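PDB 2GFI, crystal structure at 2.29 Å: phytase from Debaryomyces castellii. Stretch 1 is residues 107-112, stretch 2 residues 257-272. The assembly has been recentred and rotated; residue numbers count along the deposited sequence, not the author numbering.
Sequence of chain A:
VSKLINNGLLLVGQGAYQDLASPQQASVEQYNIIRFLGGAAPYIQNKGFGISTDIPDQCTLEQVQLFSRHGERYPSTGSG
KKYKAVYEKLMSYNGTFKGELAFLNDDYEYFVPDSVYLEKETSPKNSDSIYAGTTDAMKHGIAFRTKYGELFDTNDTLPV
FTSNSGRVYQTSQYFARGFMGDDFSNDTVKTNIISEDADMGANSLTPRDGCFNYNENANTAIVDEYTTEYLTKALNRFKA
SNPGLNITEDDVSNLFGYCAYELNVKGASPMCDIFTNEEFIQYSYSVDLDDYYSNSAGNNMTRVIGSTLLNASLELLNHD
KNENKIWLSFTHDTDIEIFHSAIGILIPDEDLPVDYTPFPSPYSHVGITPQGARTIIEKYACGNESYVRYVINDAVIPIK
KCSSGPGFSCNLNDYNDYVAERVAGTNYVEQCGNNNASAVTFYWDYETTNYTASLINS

Stretch 1 (107-112) DYEYFV
Stretch 2 (257-272) GYCAYELNVKGASPMC

Residues 257-266 form a helix; extended 108-110 leads toward it, F111 (phi/psi -78/-16) coming nearest, its CA 6.0 Å from E262 CA. Y258 (chi1 t, -169°; chi2 121°) offers its ring face to the edge of F111 (chi1 p, 68°; chi2 93°): centroids are 4.9 Å apart, planes at 70°. Its OH lies 3.4 Å from Y110 CD1, at that ring's edge, and donates to a water (2.5 Å to its O), which in turn donates to E109 O (2.7 Å) and E262 OE2 (2.8 Å). Y261 (chi1 m) packs CB 3.5 Å from F111 CZ. E262 (t, t, chi3 49°) sets CB 4.0 Å from the F111 centroid, 17° off the normal, a CH-pi contact. Its carboxylate faces Y108 OH, 2.9 Å from both OE1 and OE2; either hydrogen bond would be weak, and the proton is not assigned. V265 (chi1 t) brings CB to 3.7 Å from F111 CD1. K266 ends the helix; G267 turns the chain with positive phi (93°). S269 OG (chi1 t) donates to E262 OE1 at a very short 2.4 Å, bracing the carboxylate. Opening the 3-10 segment, P270 CG meets Y108 CE1 (Y108 chi1 t, chi2 65°) at 3.3 Å. M271 (t, p, p) places CE 3.8 Å from Y108 OH, and C272 SG bonds C259 SG (2.1 Å).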

ATOM      1  N   ASP A 107      15.039 -19.155  23.188  1.00 32.77           N
ATOM      2  CA  ASP A 107      15.284 -20.351  22.396  1.00 33.75           C
ATOM      3  C   ASP A 107      15.554 -19.891  21.004  1.00 32.01           C
ATOM      4  O   ASP A 107      14.877 -20.300  20.053  1.00 32.78           O
ATOM      5  CB  ASP A 107      14.059 -21.263  22.374  1.00 35.69           C
ATOM      6  CG  ASP A 107      13.701 -21.775  23.742  1.00 39.59           C
ATOM      7  OD1 ASP A 107      14.630 -21.848  24.610  1.00 43.90           O
ATOM      8  OD2 ASP A 107      12.523 -22.137  24.019  1.00 43.46           O
ATOM      9  N   TYR A 108      16.512 -18.992  20.883  1.00 29.89           N
ATOM     10  CA  TYR A 108      16.796 -18.451  19.598  1.00 28.69           C
ATOM     11  C   TYR A 108      17.728 -19.436  18.902  1.00 27.89           C
ATOM     12  O   TYR A 108      18.844 -19.675  19.350  1.00 27.78           O
ATOM     13  CB  TYR A 108      17.404 -17.075  19.758  1.00 27.86           C
ATOM     14  CG  TYR A 108      17.775 -16.400  18.477  1.00 26.64           C
ATOM     15  CD1 TYR A 108      16.805 -16.033  17.541  1.00 25.61           C
ATOM     16  CD2 TYR A 108      19.104 -16.085  18.211  1.00 24.92           C
ATOM     17  CE1 TYR A 108      17.166 -15.394  16.371  1.00 23.86           C
ATOM     18  CE2 TYR A 108      19.463 -15.433  17.056  1.00 24.52           C
ATOM     19  CZ  TYR A 108      18.498 -15.097  16.139  1.00 25.49           C
ATOM     20  OH  TYR A 108      18.887 -14.437  14.994  1.00 26.83           O
ATOM     21  N   GLU A 109      17.231 -20.047  17.843  1.00 27.66           N
ATOM     22  CA  GLU A 109      18.020 -20.991  17.097  1.00 31.41           C
ATOM     23  C   GLU A 109      18.883 -20.275  16.066  1.00 26.22           C
ATOM     24  O   GLU A 109      18.544 -19.205  15.589  1.00 24.59           O
ATOM     25  CB  GLU A 109      17.103 -21.984  16.417  1.00 28.34           C
ATOM     26  CG  GLU A 109      16.332 -22.857  17.393  1.00 36.81           C
ATOM     27  CD  GLU A 109      15.494 -23.917  16.681  1.00 30.05           C
ATOM     28  OE1 GLU A 109      14.764 -23.610  15.698  1.00 46.21           O
ATOM     29  OE2 GLU A 109      15.566 -25.089  17.101  1.00 48.58           O
ATOM     30  N   TYR A 110      20.024 -20.861  15.744  1.00 25.27           N
ATOM     31  CA  TYR A 110      20.793 -20.388  14.621  1.00 24.71           C
ATOM     32  C   TYR A 110      19.989 -20.722  13.352  1.00 24.98           C
ATOM     33  O   TYR A 110      19.398 -21.807  13.274  1.00 24.18           O
ATOM     34  CB  TYR A 110      22.150 -21.051  14.596  1.00 24.17           C
ATOM     35  CG  TYR A 110      22.940 -20.597  13.412  1.00 23.77           C
ATOM     36  CD1 TYR A 110      23.173 -19.251  13.200  1.00 22.91           C
ATOM     37  CD2 TYR A 110      23.453 -21.514  12.488  1.00 24.04           C
ATOM     38  CE1 TYR A 110      23.887 -18.818  12.079  1.00 23.61           C
ATOM     39  CE2 TYR A 110      24.195 -21.078  11.367  1.00 21.45           C
ATOM     40  CZ  TYR A 110      24.389 -19.736  11.174  1.00 22.82           C
ATOM     41  OH  TYR A 110      25.083 -19.268  10.083  1.00 23.23           O
ATOM     42  N   PHE A 111      19.946 -19.799  12.380  1.00 24.69           N
ATOM     43  CA  PHE A 111      18.979 -19.931  11.284  1.00 25.01           C
ATOM     44  C   PHE A 111      19.342 -20.940  10.182  1.00 26.37           C
ATOM     45  O   PHE A 111      18.509 -21.324   9.370  1.00 26.82           O
ATOM     46  CB  PHE A 111      18.660 -18.580  10.695  1.00 24.42           C
ATOM     47  CG  PHE A 111      19.800 -17.934   9.964  1.00 22.63           C
ATOM     48  CD1 PHE A 111      19.946 -18.104   8.597  1.00 21.97           C
ATOM     49  CD2 PHE A 111      20.673 -17.104  10.622  1.00 22.07           C
ATOM     50  CE1 PHE A 111      20.959 -17.460   7.906  1.00 22.63           C
ATOM     51  CE2 PHE A 111      21.707 -16.480   9.960  1.00 22.05           C
ATOM     52  CZ  PHE A 111      21.856 -16.650   8.603  1.00 23.09           C
ATOM     53  N   VAL A 112      20.599 -21.341  10.135  1.00 27.98           N
ATOM     54  CA  VAL A 112      20.998 -22.402   9.255  1.00 29.89           C
ATOM     55  C   VAL A 112      21.003 -23.691  10.082  1.00 32.70           C
ATOM     56  O   VAL A 112      21.958 -23.954  10.825  1.00 32.82           O
ATOM     57  CB  VAL A 112      22.364 -22.141   8.613  1.00 29.02           C
ATOM     58  CG1 VAL A 112      22.619 -23.159   7.540  1.00 27.23           C
ATOM     59  CG2 VAL A 112      22.405 -20.727   8.018  1.00 28.10           C
ATOM     60  N   GLY A 257      25.016  -8.955   7.712  1.00 16.74           N
ATOM     61  CA  GLY A 257      24.809 -10.104   6.817  1.00 17.11           C
ATOM     62  C   GLY A 257      23.910 -11.156   7.474  1.00 18.08           C
ATOM     63  O   GLY A 257      23.039 -11.770   6.837  1.00 19.68           O
ATOM     64  N   TYR A 258      24.109 -11.378   8.759  1.00 17.38           N
ATOM     65  CA  TYR A 258      23.310 -12.336   9.490  1.00 17.85           C
ATOM     66  C   TYR A 258      21.829 -11.941   9.350  1.00 18.52           C
ATOM     67  O   TYR A 258      20.984 -12.770   9.028  1.00 19.48           O
ATOM     68  CB  TYR A 258      23.784 -12.297  10.957  1.00 16.95           C
ATOM     69  CG  TYR A 258      23.260 -13.391  11.849  1.00 17.72           C
ATOM     70  CD1 TYR A 258      24.147 -14.268  12.512  1.00 18.18           C
ATOM     71  CD2 TYR A 258      21.879 -13.551  12.069  1.00 16.08           C
ATOM     72  CE1 TYR A 258      23.678 -15.259  13.360  1.00 16.15           C
ATOM     73  CE2 TYR A 258      21.410 -14.526  12.911  1.00 16.03           C
ATOM     74  CZ  TYR A 258      22.311 -15.384  13.556  1.00 16.61           C
ATOM     75  OH  TYR A 258      21.819 -16.382  14.380  1.00 17.29           O
ATOM     76  N   CYS A 259      21.530 -10.664   9.615  1.00 18.70           N
ATOM     77  CA  CYS A 259      20.213 -10.087   9.397  1.00 19.19           C
ATOM     78  C   CYS A 259      19.705 -10.382   7.957  1.00 18.65           C
ATOM     79  O   CYS A 259      18.623 -10.937   7.765  1.00 17.94           O
ATOM     80  CB  CYS A 259      20.283  -8.567   9.660  1.00 19.06           C
ATOM     81  SG  CYS A 259      19.072  -7.558   8.788  1.00 21.03           S
ATOM     82  N   ALA A 260      20.528 -10.029   6.964  1.00 18.43           N
ATOM     83  CA  ALA A 260      20.160 -10.215   5.553  1.00 17.53           C
ATOM     84  C   ALA A 260      19.868 -11.664   5.268  1.00 16.96           C
ATOM     85  O   ALA A 260      18.846 -11.974   4.686  1.00 16.94           O
ATOM     86  CB  ALA A 260      21.228  -9.680   4.651  1.00 17.18           C
ATOM     87  N   TYR A 261      20.760 -12.555   5.710  1.00 17.24           N
ATOM     88  CA  TYR A 261      20.546 -13.985   5.544  1.00 17.27           C
ATOM     89  C   TYR A 261      19.438 -14.608   6.336  1.00 17.36           C
ATOM     90  O   TYR A 261      18.759 -15.456   5.810  1.00 18.33           O
ATOM     91  CB  TYR A 261      21.871 -14.766   5.620  1.00 18.57           C
ATOM     92  CG  TYR A 261      22.601 -14.457   4.363  1.00 17.71           C
ATOM     93  CD1 TYR A 261      22.209 -15.049   3.176  1.00 15.79           C
ATOM     94  CD2 TYR A 261      23.592 -13.489   4.339  1.00 20.06           C
ATOM     95  CE1 TYR A 261      22.818 -14.735   1.995  1.00 17.57           C
ATOM     96  CE2 TYR A 261      24.230 -13.169   3.144  1.00 22.23           C
ATOM     97  CZ  TYR A 261      23.822 -13.806   1.979  1.00 18.93           C
ATOM     98  OH  TYR A 261      24.411 -13.497   0.788  1.00 21.77           O
ATOM     99  N   GLU A 262      19.236 -14.212   7.589  1.00 17.33           N
ATOM    100  CA  GLU A 262      18.123 -14.755   8.346  1.00 17.90           C
ATOM    101  C   GLU A 262      16.779 -14.313   7.751  1.00 17.93           C
ATOM    102  O   GLU A 262      15.782 -15.075   7.746  1.00 16.79           O
ATOM    103  CB  GLU A 262      18.199 -14.295   9.803  1.00 19.08           C
ATOM    104  CG  GLU A 262      17.181 -15.009  10.679  1.00 20.24           C
ATOM    105  CD  GLU A 262      17.455 -14.782  12.148  1.00 23.46           C
ATOM    106  OE1 GLU A 262      17.649 -13.613  12.551  1.00 25.87           O
ATOM    107  OE2 GLU A 262      17.480 -15.777  12.899  1.00 27.11           O
ATOM    108  N   LEU A 263      16.754 -13.068   7.271  1.00 17.69           N
ATOM    109  CA  LEU A 263      15.627 -12.578   6.489  1.00 18.55           C
ATOM    110  C   LEU A 263      15.369 -13.486   5.260  1.00 18.74           C
ATOM    111  O   LEU A 263      14.258 -13.996   5.097  1.00 18.98           O
ATOM    112  CB  LEU A 263      15.875 -11.110   6.083  1.00 18.29           C
ATOM    113  CG  LEU A 263      14.831 -10.408   5.201  1.00 19.39           C
ATOM    114  CD1 LEU A 263      13.463 -10.331   5.882  1.00 18.54           C
ATOM    115  CD2 LEU A 263      15.336  -8.991   4.935  1.00 19.49           C
ATOM    116  N   ASN A 264      16.396 -13.726   4.438  1.00 18.18           N
ATOM    117  CA  ASN A 264      16.278 -14.664   3.315  1.00 18.85           C
ATOM    118  C   ASN A 264      15.753 -16.017   3.772  1.00 18.75           C
ATOM    119  O   ASN A 264      14.805 -16.564   3.215  1.00 19.43           O
ATOM    120  CB  ASN A 264      17.641 -14.914   2.663  1.00 18.75           C
ATOM    121  CG  ASN A 264      18.130 -13.759   1.892  1.00 17.86           C
ATOM    122  OD1 ASN A 264      17.432 -12.760   1.751  1.00 19.03           O
ATOM    123  ND2 ASN A 264      19.340 -13.875   1.364  1.00 15.89           N
ATOM    124  N   VAL A 265      16.358 -16.544   4.818  1.00 18.59           N
ATOM    125  CA  VAL A 265      16.063 -17.911   5.219  1.00 17.97           C
ATOM    126  C   VAL A 265      14.731 -18.076   5.926  1.00 18.69           C
ATOM    127  O   VAL A 265      13.994 -19.021   5.648  1.00 19.60           O
ATOM    128  CB  VAL A 265      17.230 -18.499   6.047  1.00 17.24           C
ATOM    129  CG1 VAL A 265      16.805 -19.836   6.693  1.00 16.18           C
ATOM    130  CG2 VAL A 265      18.464 -18.663   5.146  1.00 14.40           C
ATOM    131  N   LYS A 266      14.442 -17.178   6.858  1.00 19.41           N
ATOM    132  CA  LYS A 266      13.299 -17.289   7.764  1.00 20.54           C
ATOM    133  C   LYS A 266      12.135 -16.385   7.359  1.00 20.61           C
ATOM    134  O   LYS A 266      10.995 -16.622   7.767  1.00 21.41           O
ATOM    135  CB  LYS A 266      13.724 -16.895   9.183  1.00 20.29           C
ATOM    136  CG  LYS A 266      14.889 -17.720   9.756  1.00 25.18           C
ATOM    137  CD  LYS A 266      14.533 -19.199   9.969  1.00 30.64           C
ATOM    138  CE  LYS A 266      13.527 -19.375  11.101  1.00 32.59           C
ATOM    139  NZ  LYS A 266      13.489 -20.859  11.395  1.00 43.82           N
ATOM    140  N   GLY A 267      12.418 -15.330   6.603  1.00 20.61           N
ATOM    141  CA  GLY A 267      11.367 -14.410   6.181  1.00 21.41           C
ATOM    142  C   GLY A 267      11.228 -13.250   7.117  1.00 21.88           C
ATOM    143  O   GLY A 267      10.382 -12.386   6.902  1.00 23.14           O
ATOM    144  N   ALA A 268      12.066 -13.233   8.155  1.00 22.05           N
ATOM    145  CA  ALA A 268      12.104 -12.217   9.214  1.00 22.11           C
ATOM    146  C   ALA A 268      13.319 -12.483  10.072  1.00 22.71           C
ATOM    147  O   ALA A 268      13.697 -13.629  10.318  1.00 23.68           O
ATOM    148  CB  ALA A 268      10.836 -12.224  10.083  1.00 21.84           C
ATOM    149  N   SER A 269      13.953 -11.427  10.537  1.00 22.60           N
ATOM    150  CA  SER A 269      15.101 -11.615  11.391  1.00 22.00           C
ATOM    151  C   SER A 269      15.058 -10.656  12.561  1.00 21.58           C
ATOM    152  O   SER A 269      15.120  -9.461  12.366  1.00 20.53           O
ATOM    153  CB  SER A 269      16.374 -11.348  10.608  1.00 22.18           C
ATOM    154  OG  SER A 269      17.489 -11.431  11.473  1.00 21.62           O
ATOM    155  N   PRO A 270      15.018 -11.190  13.777  1.00 21.41           N
ATOM    156  CA  PRO A 270      15.213 -10.364  14.959  1.00 21.21           C
ATOM    157  C   PRO A 270      16.544  -9.625  14.904  1.00 20.38           C
ATOM    158  O   PRO A 270      16.670  -8.578  15.465  1.00 21.12           O
ATOM    159  CB  PRO A 270      15.218 -11.384  16.104  1.00 21.16           C
ATOM    160  CG  PRO A 270      15.459 -12.675  15.476  1.00 22.09           C
ATOM    161  CD  PRO A 270      14.817 -12.618  14.113  1.00 21.78           C
ATOM    162  N   MET A 271      17.511 -10.145  14.182  1.00 20.04           N
ATOM    163  CA  MET A 271      18.841  -9.565  14.150  1.00 19.94           C
ATOM    164  C   MET A 271      18.818  -8.261  13.359  1.00 19.78           C
ATOM    165  O   MET A 271      19.641  -7.355  13.607  1.00 19.49           O
ATOM    166  CB  MET A 271      19.796 -10.593  13.524  1.00 19.55           C
ATOM    167  CG  MET A 271      21.232 -10.318  13.743  1.00 21.03           C
ATOM    168  SD  MET A 271      21.713 -10.405  15.458  1.00 23.28           S
ATOM    169  CE  MET A 271      21.903 -12.191  15.720  1.00 23.51           C
ATOM    170  N   CYS A 272      17.860  -8.164  12.421  1.00 19.31           N
ATOM    171  CA  CYS A 272      17.607  -6.904  11.696  1.00 19.18           C
ATOM    172  C   CYS A 272      17.146  -5.784  12.626  1.00 19.38           C
ATOM    173  O   CYS A 272      17.249  -4.587  12.254  1.00 18.69           O
ATOM    174  CB  CYS A 272      16.557  -7.073  10.611  1.00 18.63           C
ATOM    175  SG  CYS A 272      17.141  -8.118   9.287  1.00 18.31           S
TER
HETATM  176  O   HOH W   1      19.531 -17.283  13.945  1.00 17.29           O